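Long-range contacts in carboxyl esterase NP (PDB 4CCW), which catalyses the hydrolysis of carboxylic esters to an alcohol and a carboxylate, using the alpha/beta hydrolase fold: residues 266-271 with 281-286; 235-240 with 285-290; 151-156 with 242-247; 55-60 with 124-129; 131-136 with 155-160. All blocks are in the same frame, centred on the assembly; numbering follows the deposited sequence.

Interaction 1: 266-271 with 281-286; sequences EVIKNA and AYVNER
Glu266 divides its carboxylate between two side chains of the helix, Tyr282 and Arg286. Tyr282 OH donates to Glu266 OE2 at 2.6 Å, on the syn lone pair, the two side chains meeting tip to tip. Arg286 NE donates to Glu266 OE1 at 3.0 Å in a salt bridge, nearly straight at 166°; OE1 lies near the guanidinium plane, while NE meets it from above the carboxylate plane. One water donates to Glu266 OE1 and accepts from Arg286 NH2. With a partner on each oxygen, the carboxylate is fixed in its rotation. Glu266 gets there with CG between the backbone N and the carbonyl carbon (chi1 67°) and the chain extended beyond it. Next to this polar group, Ile268 crosses Tyr282 obliquely, Ile268 CG1 3.8 Å from Tyr282 CE2, and Ile268 CD1 lies 4.2 Å from Val283 CG2. Arg286 CB sits over one face of the Tyr282 ring, toward its rim, and Glu264 forms a second salt bridge to Arg286 NH2. Strand 263-268 is hydrogen-bonded to strand 236-241, and helix 280-291 lies against this end of the sheet; the axes of strand 266-268 and helix 281-286 approach to 11.6 Å, their directions 153° apart.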
# COMPACT_ATOMS: atom_id res chain seq x y z
N GLU A 266 3.60 -10.46 13.94
CA GLU A 266 4.53 -11.56 13.68
C GLU A 266 5.50 -11.25 12.57
O GLU A 266 5.21 -10.47 11.66
CB GLU A 266 3.78 -12.88 13.40
CG GLU A 266 3.00 -12.89 12.10
CD GLU A 266 2.28 -14.21 11.87
OE1 GLU A 266 1.33 -14.52 12.62
OE2 GLU A 266 2.69 -14.95 10.94
N VAL A 267 6.68 -11.87 12.68
CA VAL A 267 7.70 -11.82 11.65
C VAL A 267 7.64 -13.14 10.91
O VAL A 267 7.83 -14.20 11.50
CB VAL A 267 9.11 -11.62 12.23
CG1 VAL A 267 10.17 -11.72 11.12
CG2 VAL A 267 9.22 -10.27 12.92
N ILE A 268 7.35 -13.05 9.62
CA ILE A 268 7.09 -14.20 8.76
C ILE A 268 8.37 -14.77 8.16
O ILE A 268 9.27 -14.02 7.78
CB ILE A 268 6.10 -13.82 7.65
CG1 ILE A 268 4.72 -13.63 8.25
CG2 ILE A 268 6.07 -14.88 6.54
CD1 ILE A 268 3.77 -12.88 7.35
N LYS A 269 8.44 -16.09 8.06
CA LYS A 269 9.62 -16.76 7.50
C LYS A 269 9.68 -16.63 5.98
O LYS A 269 8.64 -16.53 5.32
CB LYS A 269 9.65 -18.24 7.91
CG LYS A 269 9.85 -18.47 9.41
CD LYS A 269 10.90 -17.55 10.01
CE LYS A 269 11.39 -18.05 11.37
NZ LYS A 269 10.38 -17.95 12.47
N ASN A 270 10.89 -16.59 5.45
CA ASN A 270 11.12 -16.70 4.01
C ASN A 270 10.41 -15.61 3.22
O ASN A 270 9.91 -15.84 2.11
CB ASN A 270 10.69 -18.09 3.50
CG ASN A 270 11.43 -19.23 4.18
OD1 ASN A 270 10.82 -20.22 4.64
ND2 ASN A 270 12.76 -19.12 4.24
N ALA A 271 10.35 -14.41 3.80
CA ALA A 271 9.76 -13.26 3.14
C ALA A 271 10.44 -12.00 3.66
O ALA A 271 10.98 -11.97 4.75
CB ALA A 271 8.26 -13.19 3.41
N ALA A 281 0.41 -17.66 -0.34
CA ALA A 281 -0.40 -18.71 0.29
C ALA A 281 -0.53 -18.51 1.80
O ALA A 281 -1.62 -18.63 2.36
CB ALA A 281 0.14 -20.10 -0.03
N TYR A 282 0.59 -18.20 2.46
CA TYR A 282 0.56 -17.99 3.91
C TYR A 282 -0.14 -16.68 4.24
O TYR A 282 -1.00 -16.64 5.12
CB TYR A 282 1.96 -17.97 4.53
CG TYR A 282 1.89 -17.75 6.03
CD1 TYR A 282 1.46 -18.77 6.88
CD2 TYR A 282 2.20 -16.51 6.60
CE1 TYR A 282 1.35 -18.58 8.24
CE2 TYR A 282 2.09 -16.30 7.97
CZ TYR A 282 1.68 -17.34 8.78
OH TYR A 282 1.57 -17.13 10.14
N VAL A 283 0.26 -15.62 3.56
CA VAL A 283 -0.25 -14.27 3.86
C VAL A 283 -1.76 -14.17 3.61
O VAL A 283 -2.50 -13.60 4.44
CB VAL A 283 0.53 -13.20 3.09
CG1 VAL A 283 -0.12 -11.83 3.26
CG2 VAL A 283 1.97 -13.16 3.60
N ASN A 284 -2.21 -14.74 2.50
CA ASN A 284 -3.64 -14.79 2.18
C ASN A 284 -4.47 -15.38 3.31
O ASN A 284 -5.41 -14.74 3.76
CB ASN A 284 -3.91 -15.58 0.90
CG ASN A 284 -3.42 -14.87 -0.35
OD1 ASN A 284 -2.95 -13.74 -0.29
ND2 ASN A 284 -3.54 -15.54 -1.50
N GLU A 285 -4.12 -16.58 3.77
CA GLU A 285 -4.85 -17.28 4.84
C GLU A 285 -4.75 -16.55 6.17
O GLU A 285 -5.73 -16.46 6.93
CB GLU A 285 -4.35 -18.73 5.01
CG GLU A 285 -5.11 -19.55 6.05
CD GLU A 285 -4.70 -19.30 7.50
OE1 GLU A 285 -3.56 -18.87 7.76
OE2 GLU A 285 -5.52 -19.56 8.41
N ARG A 286 -3.55 -16.05 6.47
CA ARG A 286 -3.28 -15.40 7.75
C ARG A 286 -4.17 -14.17 7.92
O ARG A 286 -4.75 -13.97 8.98
CB ARG A 286 -1.80 -15.01 7.87
CG ARG A 286 -1.43 -14.31 9.17
CD ARG A 286 -1.61 -15.23 10.37
NE ARG A 286 -1.51 -14.59 11.69
CZ ARG A 286 -2.55 -14.22 12.44
NH1 ARG A 286 -3.80 -14.38 12.00
NH2 ARG A 286 -2.35 -13.68 13.64
O HOH W 1 0.02 -12.56 14.37

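Interaction 2: 235-240 with 285-290; sequences PILLLL and ERVMRF
Leu237 and Phe290, with CA atoms 7.1 Å apart, mark the nearest backbone approach of strand 236-240 and helix 285-290, which run almost antiparallel at 165°, their axes 9.9 Å apart. The two side chains slide past each other in opposite directions. Leu237 CB stands over the middle of the Phe290 ring in a CH-pi contact, 3.5 Å from the centroid and 6° off the normal. Phe290 CG is anti to the backbone N (chi1 176°), sending the ring out to the strand, where CZ comes within 3.5 Å of Leu237 N. Pro235 C meets the ring at its edge. This is the layered packing of the alpha/beta hydrolase fold: the C-terminal helix lies on one side of the central sheet, while Leu238 and Leu240 turn to helix 249-259. Farther along, Leu237 CD1 rests on a face of the Arg286 guanidinium toward the rim, 3.4 Å from Arg286 NH2. Arg289 NH2 lies over the opposite face, and the repulsion of like charges is likely to be eased by the salt bridges of Arg286 to Glu266 and Glu264. Val287 CG2 touches both leucines, 4.1 Å from Leu237 CD2 and 4.2 Å from Leu239 CD1, while Leu239 CD2 touches Arg286 CG. On the outer side of the helix, Glu285 OE1 and Arg289 NH1 form a salt bridge.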
# COMPACT_ATOMS: atom_id res chain seq x y z
N PRO A 235 -8.60 -3.14 16.04
CA PRO A 235 -7.69 -4.30 16.03
C PRO A 235 -6.75 -4.25 14.84
O PRO A 235 -7.17 -3.94 13.72
CB PRO A 235 -8.64 -5.52 15.89
CG PRO A 235 -10.02 -4.99 15.99
CD PRO A 235 -10.00 -3.51 15.76
N ILE A 236 -5.47 -4.58 15.09
CA ILE A 236 -4.43 -4.54 14.09
C ILE A 236 -3.71 -5.88 14.00
O ILE A 236 -3.41 -6.50 15.02
CB ILE A 236 -3.41 -3.43 14.44
CG1 ILE A 236 -4.08 -2.05 14.33
CG2 ILE A 236 -2.14 -3.55 13.60
CD1 ILE A 236 -3.21 -0.93 14.86
N LEU A 237 -3.49 -6.33 12.77
CA LEU A 237 -2.62 -7.46 12.51
C LEU A 237 -1.41 -6.84 11.85
O LEU A 237 -1.52 -6.22 10.80
CB LEU A 237 -3.26 -8.49 11.58
CG LEU A 237 -2.34 -9.59 11.01
CD1 LEU A 237 -2.05 -10.65 12.07
CD2 LEU A 237 -2.99 -10.25 9.80
N LEU A 238 -0.24 -7.02 12.46
CA LEU A 238 1.00 -6.52 11.89
C LEU A 238 1.83 -7.69 11.38
O LEU A 238 2.23 -8.53 12.16
CB LEU A 238 1.79 -5.70 12.92
CG LEU A 238 3.20 -5.25 12.50
CD1 LEU A 238 3.13 -4.27 11.32
CD2 LEU A 238 3.92 -4.57 13.68
N LEU A 239 2.03 -7.74 10.06
CA LEU A 239 2.91 -8.72 9.44
C LEU A 239 4.17 -8.07 8.92
O LEU A 239 4.11 -7.06 8.20
CB LEU A 239 2.21 -9.43 8.27
CG LEU A 239 0.92 -10.17 8.55
CD1 LEU A 239 0.45 -10.91 7.30
CD2 LEU A 239 1.06 -11.15 9.73
N LEU A 240 5.30 -8.66 9.29
CA LEU A 240 6.62 -8.19 8.88
C LEU A 240 7.37 -9.39 8.32
O LEU A 240 7.05 -10.52 8.66
CB LEU A 240 7.37 -7.60 10.08
CG LEU A 240 6.74 -6.37 10.74
CD1 LEU A 240 7.01 -6.35 12.25
CD2 LEU A 240 7.25 -5.11 10.04
N GLU A 285 -4.12 -16.58 3.77
CA GLU A 285 -4.85 -17.28 4.84
C GLU A 285 -4.75 -16.55 6.17
O GLU A 285 -5.73 -16.46 6.93
CB GLU A 285 -4.35 -18.73 5.01
CG GLU A 285 -5.11 -19.55 6.05
CD GLU A 285 -4.70 -19.30 7.50
OE1 GLU A 285 -3.56 -18.87 7.76
OE2 GLU A 285 -5.52 -19.56 8.41
N ARG A 286 -3.55 -16.05 6.47
CA ARG A 286 -3.28 -15.40 7.75
C ARG A 286 -4.17 -14.17 7.92
O ARG A 286 -4.75 -13.97 8.98
CB ARG A 286 -1.80 -15.01 7.87
CG ARG A 286 -1.43 -14.31 9.17
CD ARG A 286 -1.61 -15.23 10.37
NE ARG A 286 -1.51 -14.59 11.69
CZ ARG A 286 -2.55 -14.22 12.44
NH1 ARG A 286 -3.80 -14.38 12.00
NH2 ARG A 286 -2.35 -13.68 13.64
N VAL A 287 -4.26 -13.35 6.88
CA VAL A 287 -5.10 -12.16 6.91
C VAL A 287 -6.57 -12.53 7.04
O VAL A 287 -7.31 -11.95 7.84
CB VAL A 287 -4.86 -11.27 5.68
CG1 VAL A 287 -5.96 -10.22 5.56
CG2 VAL A 287 -3.49 -10.61 5.74
N MET A 288 -7.00 -13.53 6.26
CA MET A 288 -8.38 -13.99 6.35
C MET A 288 -8.74 -14.47 7.75
O MET A 288 -9.80 -14.13 8.27
CB MET A 288 -8.65 -15.09 5.34
CG MET A 288 -10.02 -14.92 4.71
SD MET A 288 -9.86 -13.74 3.36
CE MET A 288 -9.50 -14.96 2.10
N ARG A 289 -7.84 -15.24 8.35
CA ARG A 289 -8.05 -15.80 9.68
C ARG A 289 -8.25 -14.68 10.70
O ARG A 289 -9.12 -14.77 11.57
CB ARG A 289 -6.86 -16.67 10.07
CG ARG A 289 -7.05 -17.52 11.31
CD ARG A 289 -5.89 -18.50 11.44
NE ARG A 289 -4.74 -17.91 12.13
CZ ARG A 289 -3.46 -18.12 11.80
NH1 ARG A 289 -3.14 -18.87 10.76
NH2 ARG A 289 -2.50 -17.55 12.51
N PHE A 290 -7.43 -13.63 10.57
CA PHE A 290 -7.52 -12.46 11.44
C PHE A 290 -8.86 -11.73 11.31
O PHE A 290 -9.46 -11.35 12.32
CB PHE A 290 -6.36 -11.50 11.15
CG PHE A 290 -6.44 -10.22 11.93
CD1 PHE A 290 -6.11 -10.20 13.28
CD2 PHE A 290 -6.84 -9.04 11.32
CE1 PHE A 290 -6.19 -9.02 14.02
CE2 PHE A 290 -6.93 -7.86 12.05
CZ PHE A 290 -6.60 -7.86 13.40

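Interaction 3: 151-156 with 242-247; sequences ILSPAE and EHEVIY
Tyr247 and Pro154 make the direct hydrogen bond of this contact: Tyr247 OH donates to Pro154 O at 2.7 Å, in the carbonyl plane and on a lone pair. The hydroxyl also touches the proline ring, 3.3 Å from Pro154 CD, the two side chains crossing at about a right angle. A water forms the second polar link by donating to Ser153 OG and to Glu244 OE1, at 2.8 Å from Glu244 OE1; Ser153 OG is bonded in addition to His273 O. Within its own loop, Glu244 bends back at chi2 (63°), and its OE2 accepts from Val245 N at 2.7 Å and from Ile246 N at 2.9 Å. Van der Waals contacts are few: Ile246 CD1 lies 3.6 Å from Pro154 O, and Ile246 CG1 stands over the centre of the adjacent Tyr247 ring. Glu244 OE1 is hydrogen-bonded to ND1 of His273, probably the active-site proton acceptor. An alanine in place of Glu244 would probably leave His273 ND1 and the N-H groups of Val245 and Ile246 without their acceptor, and the imidazole freer to turn. A carboxylate gripped by two backbone N-H groups and held against this histidine is consistent with the acid member of a catalytic triad, here in the loop following strand 236-241.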
# COMPACT_ATOMS: atom_id res chain seq x y z
N ILE A 151 -1.68 -4.55 8.60
CA ILE A 151 -0.64 -3.60 8.22
C ILE A 151 0.57 -4.43 7.89
O ILE A 151 1.09 -5.14 8.75
CB ILE A 151 -0.39 -2.57 9.36
CG1 ILE A 151 -1.63 -1.68 9.53
CG2 ILE A 151 0.86 -1.74 9.09
CD1 ILE A 151 -1.59 -0.77 10.75
N LEU A 152 0.99 -4.38 6.63
CA LEU A 152 2.06 -5.25 6.14
C LEU A 152 3.29 -4.42 5.83
O LEU A 152 3.20 -3.49 5.03
CB LEU A 152 1.62 -5.98 4.85
CG LEU A 152 0.67 -7.20 4.90
CD1 LEU A 152 -0.40 -7.16 5.99
CD2 LEU A 152 0.01 -7.42 3.55
N SER A 153 4.43 -4.75 6.46
CA SER A 153 5.69 -4.08 6.11
C SER A 153 5.51 -2.55 5.96
O SER A 153 5.86 -1.98 4.92
CB SER A 153 6.23 -4.63 4.78
OG SER A 153 6.35 -6.04 4.83
N PRO A 154 4.94 -1.88 6.98
CA PRO A 154 4.58 -0.47 6.81
C PRO A 154 5.76 0.46 6.56
O PRO A 154 6.83 0.27 7.15
CB PRO A 154 3.94 -0.10 8.15
CG PRO A 154 4.53 -1.08 9.14
CD PRO A 154 4.63 -2.36 8.35
N ALA A 155 5.56 1.48 5.73
CA ALA A 155 6.58 2.51 5.57
C ALA A 155 6.67 3.23 6.90
O ALA A 155 5.67 3.74 7.41
CB ALA A 155 6.21 3.49 4.48
N GLU A 156 7.87 3.25 7.47
CA GLU A 156 8.10 3.80 8.81
C GLU A 156 7.03 3.34 9.79
O GLU A 156 6.94 2.15 10.03
CB GLU A 156 8.35 5.32 8.73
CG GLU A 156 9.71 5.59 8.11
CD GLU A 156 10.26 6.98 8.44
OE1 GLU A 156 9.49 7.88 8.81
OE2 GLU A 156 11.48 7.14 8.34
N GLU A 242 10.97 -11.60 7.70
CA GLU A 242 12.29 -11.82 8.30
C GLU A 242 13.42 -11.16 7.51
O GLU A 242 14.41 -10.71 8.09
CB GLU A 242 12.59 -13.32 8.54
CG GLU A 242 12.79 -14.15 7.28
CD GLU A 242 13.33 -15.57 7.53
OE1 GLU A 242 14.27 -15.76 8.33
OE2 GLU A 242 12.82 -16.51 6.91
N HIS A 243 13.25 -11.09 6.19
CA HIS A 243 14.28 -10.53 5.31
C HIS A 243 14.07 -9.06 5.02
O HIS A 243 14.68 -8.52 4.10
CB HIS A 243 14.41 -11.40 4.05
CG HIS A 243 14.87 -12.81 4.35
ND1 HIS A 243 14.24 -13.91 3.89
CD2 HIS A 243 15.92 -13.26 5.14
CE1 HIS A 243 14.88 -15.02 4.34
NE2 HIS A 243 15.91 -14.62 5.11
N GLU A 244 13.22 -8.40 5.81
CA GLU A 244 12.98 -6.95 5.67
C GLU A 244 14.27 -6.15 5.65
O GLU A 244 15.20 -6.45 6.39
CB GLU A 244 12.05 -6.44 6.80
CG GLU A 244 11.80 -4.93 6.76
CD GLU A 244 11.09 -4.50 5.49
OE1 GLU A 244 9.83 -4.51 5.46
OE2 GLU A 244 11.80 -4.16 4.51
N VAL A 245 14.33 -5.12 4.80
CA VAL A 245 15.52 -4.29 4.64
C VAL A 245 15.29 -2.82 4.97
O VAL A 245 16.26 -2.06 5.13
CB VAL A 245 16.07 -4.35 3.19
CG1 VAL A 245 16.63 -5.74 2.87
CG2 VAL A 245 15.00 -3.90 2.19
N ILE A 246 14.03 -2.39 5.05
CA ILE A 246 13.75 -0.95 5.22
C ILE A 246 13.93 -0.50 6.67
O ILE A 246 14.08 0.70 6.94
CB ILE A 246 12.37 -0.49 4.64
CG1 ILE A 246 11.18 -1.00 5.48
CG2 ILE A 246 12.27 -0.89 3.15
CD1 ILE A 246 9.91 -0.15 5.37
N TYR A 247 13.89 -1.48 7.58
CA TYR A 247 14.26 -1.33 8.99
C TYR A 247 14.41 -2.73 9.57
O TYR A 247 14.24 -3.74 8.85
CB TYR A 247 13.24 -0.47 9.77
CG TYR A 247 11.80 -0.82 9.44
CD1 TYR A 247 11.35 -2.15 9.52
CD2 TYR A 247 10.90 0.16 9.04
CE1 TYR A 247 10.06 -2.49 9.20
CE2 TYR A 247 9.59 -0.15 8.73
CZ TYR A 247 9.17 -1.49 8.83
OH TYR A 247 7.88 -1.82 8.51
O HOH W 2 8.32 -6.42 6.76

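Interaction 4: 55-60 with 124-129; sequences PPLVLL and HMIGLS
Ile126 packs its CD1 against both Leu57 and Leu59, 3.7 Å from Leu57 CD1 and 3.8 Å from Leu59 CD2. Ile126 runs side by side with Leu59, against Trp77 of helix 74-80. An alanine here would lack CG1, CG2 and CD1 and would probably open a gap between the two leucine tips and Trp77. On the other face of the sheet, Leu60 CD1 meets Met125 CE at 4.0 Å, covered by helix 130-141. The two strands are parallel neighbours in the central sheet of the alpha/beta hydrolase fold, and strand 123-128 runs into a GxSxG sequence, Gly127, Ser129 and Gly131, probably the nucleophile elbow; Ser129 touches the bound (2-hydroxyethoxy)acetic acid. Backbone bonds alternate between the strands: Val58 N to His124 O, Ile126 N to Val58 O and Leu60 N to Ile126 O, each 2.9 Å. Leu128 N continues the series to Leu60 O at 3.1 Å. At the opposite end His124 N reaches Pro56 O weakly, at 3.3 Å, and the imidazole ND1 of His124 is hydrogen-bonded to Ser148 OG.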
# COMPACT_ATOMS: atom_id res chain seq x y z
N PRO A 55 -19.12 -8.00 2.67
CA PRO A 55 -18.47 -6.95 3.46
C PRO A 55 -17.33 -6.28 2.68
O PRO A 55 -16.60 -6.95 1.95
CB PRO A 55 -17.90 -7.72 4.67
CG PRO A 55 -18.06 -9.17 4.35
CD PRO A 55 -19.24 -9.25 3.44
N PRO A 56 -17.20 -4.95 2.83
CA PRO A 56 -16.15 -4.22 2.13
C PRO A 56 -14.74 -4.49 2.69
O PRO A 56 -14.55 -4.68 3.90
CB PRO A 56 -16.54 -2.74 2.31
CG PRO A 56 -17.84 -2.73 3.07
CD PRO A 56 -18.01 -4.08 3.70
N LEU A 57 -13.77 -4.50 1.78
CA LEU A 57 -12.35 -4.57 2.12
C LEU A 57 -11.58 -3.59 1.25
O LEU A 57 -11.74 -3.58 0.03
CB LEU A 57 -11.81 -6.00 1.92
CG LEU A 57 -10.28 -6.20 1.89
CD1 LEU A 57 -9.64 -5.94 3.26
CD2 LEU A 57 -9.95 -7.60 1.41
N VAL A 58 -10.75 -2.76 1.89
CA VAL A 58 -9.99 -1.77 1.14
C VAL A 58 -8.49 -2.13 1.17
O VAL A 58 -7.93 -2.43 2.23
CB VAL A 58 -10.23 -0.33 1.67
CG1 VAL A 58 -9.30 0.67 0.99
CG2 VAL A 58 -11.68 0.10 1.46
N LEU A 59 -7.88 -2.11 -0.01
CA LEU A 59 -6.46 -2.40 -0.18
C LEU A 59 -5.69 -1.14 -0.57
O LEU A 59 -6.12 -0.38 -1.45
CB LEU A 59 -6.25 -3.48 -1.25
CG LEU A 59 -7.10 -4.75 -1.18
CD1 LEU A 59 -6.82 -5.66 -2.37
CD2 LEU A 59 -6.89 -5.50 0.12
N LEU A 60 -4.56 -0.93 0.09
CA LEU A 60 -3.71 0.21 -0.18
C LEU A 60 -2.29 -0.33 -0.41
O LEU A 60 -1.64 -0.83 0.50
CB LEU A 60 -3.75 1.22 0.98
CG LEU A 60 -5.06 2.01 1.18
CD1 LEU A 60 -5.01 2.76 2.51
CD2 LEU A 60 -5.34 2.97 0.03
N HIS A 124 -12.86 -3.41 6.45
CA HIS A 124 -11.55 -4.00 6.71
C HIS A 124 -10.57 -3.32 5.81
O HIS A 124 -10.94 -2.82 4.75
CB HIS A 124 -11.57 -5.50 6.45
CG HIS A 124 -12.38 -6.28 7.47
ND1 HIS A 124 -12.00 -6.41 8.75
CD2 HIS A 124 -13.58 -6.99 7.35
CE1 HIS A 124 -12.90 -7.16 9.42
NE2 HIS A 124 -13.86 -7.52 8.56
N MET A 125 -9.31 -3.26 6.25
CA MET A 125 -8.27 -2.62 5.46
C MET A 125 -7.02 -3.48 5.48
O MET A 125 -6.70 -4.11 6.50
CB MET A 125 -7.92 -1.24 6.01
CG MET A 125 -9.09 -0.26 6.04
SD MET A 125 -8.59 1.32 6.75
CE MET A 125 -7.57 1.97 5.42
N ILE A 126 -6.32 -3.48 4.34
CA ILE A 126 -5.01 -4.09 4.23
C ILE A 126 -4.15 -3.08 3.52
O ILE A 126 -4.54 -2.53 2.48
CB ILE A 126 -5.05 -5.40 3.41
CG1 ILE A 126 -5.99 -6.42 4.08
CG2 ILE A 126 -3.64 -5.98 3.25
CD1 ILE A 126 -6.34 -7.61 3.20
N GLY A 127 -2.97 -2.82 4.07
CA GLY A 127 -2.05 -1.87 3.46
C GLY A 127 -0.64 -2.37 3.61
O GLY A 127 -0.24 -2.83 4.69
N LEU A 128 0.13 -2.30 2.51
CA LEU A 128 1.53 -2.68 2.55
C LEU A 128 2.40 -1.44 2.29
O LEU A 128 2.01 -0.57 1.49
CB LEU A 128 1.82 -3.81 1.55
CG LEU A 128 3.23 -4.41 1.50
CD1 LEU A 128 3.18 -5.93 1.37
CD2 LEU A 128 4.03 -3.77 0.37
N SER A 129 3.56 -1.38 2.95
CA SER A 129 4.52 -0.27 2.71
C SER A 129 3.83 1.10 2.90
O SER A 129 3.20 1.32 3.93
CB SER A 129 5.20 -0.43 1.33
OG SER A 129 5.62 0.81 0.73

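Interaction 5: 131-136 with 155-160; sequences GGLHTM and AETFLP
Leu133 meets Ala155 and Thr157 from the first turns of helix 130-141, the helix that follows what is probably the nucleophile elbow of this alpha/beta hydrolase, with Gly131 as the last glycine of its GxSxG sequence. Its partners belong to the loop between strand 146-152 and helix 163-171. Leu133 CB lies 3.5 Å from Ala155 O. CG is anti to the backbone N (chi1 167°), which carries it out beside the loop, and there the chain forks. CD1 packs 3.6 Å from Thr157 OG1. CD2 lies 3.6 Å from Ala155 O and 4.1 Å from Ala155 CB. The leucine thus lies against two oxygens already bonded to one another, Thr157 OG1 donating to Ala155 O at 2.8 Å from above the carbonyl plane. Leu133 and Thr157 slide past each other in opposite directions. About one turn on, Met136 crosses Thr157, its CG 3.8 Å from Thr157 CG2. That methyl has a second neighbour in its own loop, the Phe158 ring, and sits over one face of it toward the rim. Met136 is bent at chi2 and chi3 and ends near the same ring, but the modelled position of its CE is doubtful. Around Leu133 and Met136, Phe220 packs on the leucine, and Ile151 and Phe224 on the methionine. On the inner side of the helix, Gly131 O is gripped twice by Thr135, by the backbone N and, at 2.9 Å, by OG1, from opposite faces of the carbonyl plane.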
# COMPACT_ATOMS: atom_id res chain seq x y z
N GLY A 131 1.03 2.16 1.83
CA GLY A 131 -0.37 1.86 2.14
C GLY A 131 -0.58 1.46 3.59
O GLY A 131 -1.63 1.74 4.15
N GLY A 132 0.41 0.81 4.19
CA GLY A 132 0.34 0.44 5.62
C GLY A 132 0.38 1.68 6.51
O GLY A 132 -0.30 1.74 7.53
N LEU A 133 1.18 2.66 6.10
CA LEU A 133 1.33 3.92 6.82
C LEU A 133 0.03 4.73 6.74
O LEU A 133 -0.47 5.21 7.77
CB LEU A 133 2.52 4.72 6.28
CG LEU A 133 2.72 6.19 6.65
CD1 LEU A 133 2.70 6.43 8.16
CD2 LEU A 133 4.06 6.65 6.03
N HIS A 134 -0.53 4.83 5.52
CA HIS A 134 -1.86 5.42 5.31
C HIS A 134 -2.88 4.73 6.17
O HIS A 134 -3.73 5.38 6.78
CB HIS A 134 -2.25 5.33 3.83
CG HIS A 134 -1.67 6.43 2.98
ND1 HIS A 134 -2.38 7.49 2.57
CD2 HIS A 134 -0.39 6.59 2.44
CE1 HIS A 134 -1.61 8.31 1.83
NE2 HIS A 134 -0.38 7.75 1.74
N THR A 135 -2.82 3.41 6.23
CA THR A 135 -3.79 2.65 7.02
C THR A 135 -3.69 3.01 8.51
O THR A 135 -4.72 3.29 9.13
CB THR A 135 -3.65 1.12 6.81
OG1 THR A 135 -3.99 0.81 5.45
CG2 THR A 135 -4.61 0.35 7.74
N MET A 136 -2.48 3.05 9.05
CA MET A 136 -2.31 3.37 10.46
C MET A 136 -2.79 4.81 10.72
O MET A 136 -3.49 5.07 11.69
CB MET A 136 -0.85 3.21 10.90
CG MET A 136 -0.62 3.43 12.39
SD MET A 136 -1.40 2.11 13.34
CE MET A 136 -0.08 0.96 13.50
N ALA A 155 5.56 1.48 5.73
CA ALA A 155 6.58 2.51 5.57
C ALA A 155 6.67 3.23 6.90
O ALA A 155 5.67 3.74 7.41
CB ALA A 155 6.21 3.49 4.48
N GLU A 156 7.87 3.25 7.47
CA GLU A 156 8.10 3.80 8.81
C GLU A 156 7.03 3.34 9.79
O GLU A 156 6.94 2.15 10.03
CB GLU A 156 8.35 5.32 8.73
CG GLU A 156 9.71 5.59 8.11
CD GLU A 156 10.26 6.98 8.44
OE1 GLU A 156 9.49 7.88 8.81
OE2 GLU A 156 11.48 7.14 8.34
N THR A 157 6.21 4.26 10.30
CA THR A 157 5.08 3.91 11.21
C THR A 157 5.56 3.56 12.63
O THR A 157 5.25 4.29 13.58
CB THR A 157 4.17 2.80 10.61
OG1 THR A 157 3.72 3.22 9.32
CG2 THR A 157 2.93 2.51 11.53
N PHE A 158 6.31 2.47 12.77
CA PHE A 158 6.88 2.10 14.07
C PHE A 158 8.33 2.52 14.25
O PHE A 158 8.74 2.93 15.34
CB PHE A 158 6.68 0.60 14.35
CG PHE A 158 5.26 0.18 14.24
CD1 PHE A 158 4.33 0.53 15.22
CD2 PHE A 158 4.82 -0.52 13.12
CE1 PHE A 158 3.00 0.17 15.10
CE2 PHE A 158 3.49 -0.90 13.01
CZ PHE A 158 2.58 -0.55 14.00
N LEU A 159 9.12 2.43 13.19
CA LEU A 159 10.54 2.78 13.21
C LEU A 159 10.84 3.66 12.02
O LEU A 159 10.16 3.54 11.01
CB LEU A 159 11.42 1.54 13.08
CG LEU A 159 11.45 0.50 14.19
CD1 LEU A 159 12.47 -0.56 13.81
CD2 LEU A 159 11.80 1.16 15.53
N PRO A 160 11.89 4.51 12.12
CA PRO A 160 12.31 5.26 10.93
C PRO A 160 13.01 4.35 9.94
O PRO A 160 13.50 3.29 10.33
CB PRO A 160 13.30 6.29 11.47
CG PRO A 160 13.74 5.78 12.79
CD PRO A 160 12.69 4.85 13.32

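Overall arrangement
From the N terminus, interaction 4 comes first, joining parallel strands 56-60 and 123-128 across a 63-residue excursion. The chain then enters helix 130-141, and interaction 5 closes a short loop of 18 residues onto the segment after strand 146-152. Interaction 3 opens there, sharing Ala155 and Glu156, and spans 85 residues to the loop behind strand 236-241. Interaction 2 starts before interaction 3 has closed, so the two cross, and it ends on helix 280-291. Interaction 1 opens within interaction 2 and finishes on the same helix, sharing Glu285 and Arg286. Interactions 1 and 2 thus set the last helix on the sheet, while 3 and 5 hold the loop after strand 146-152.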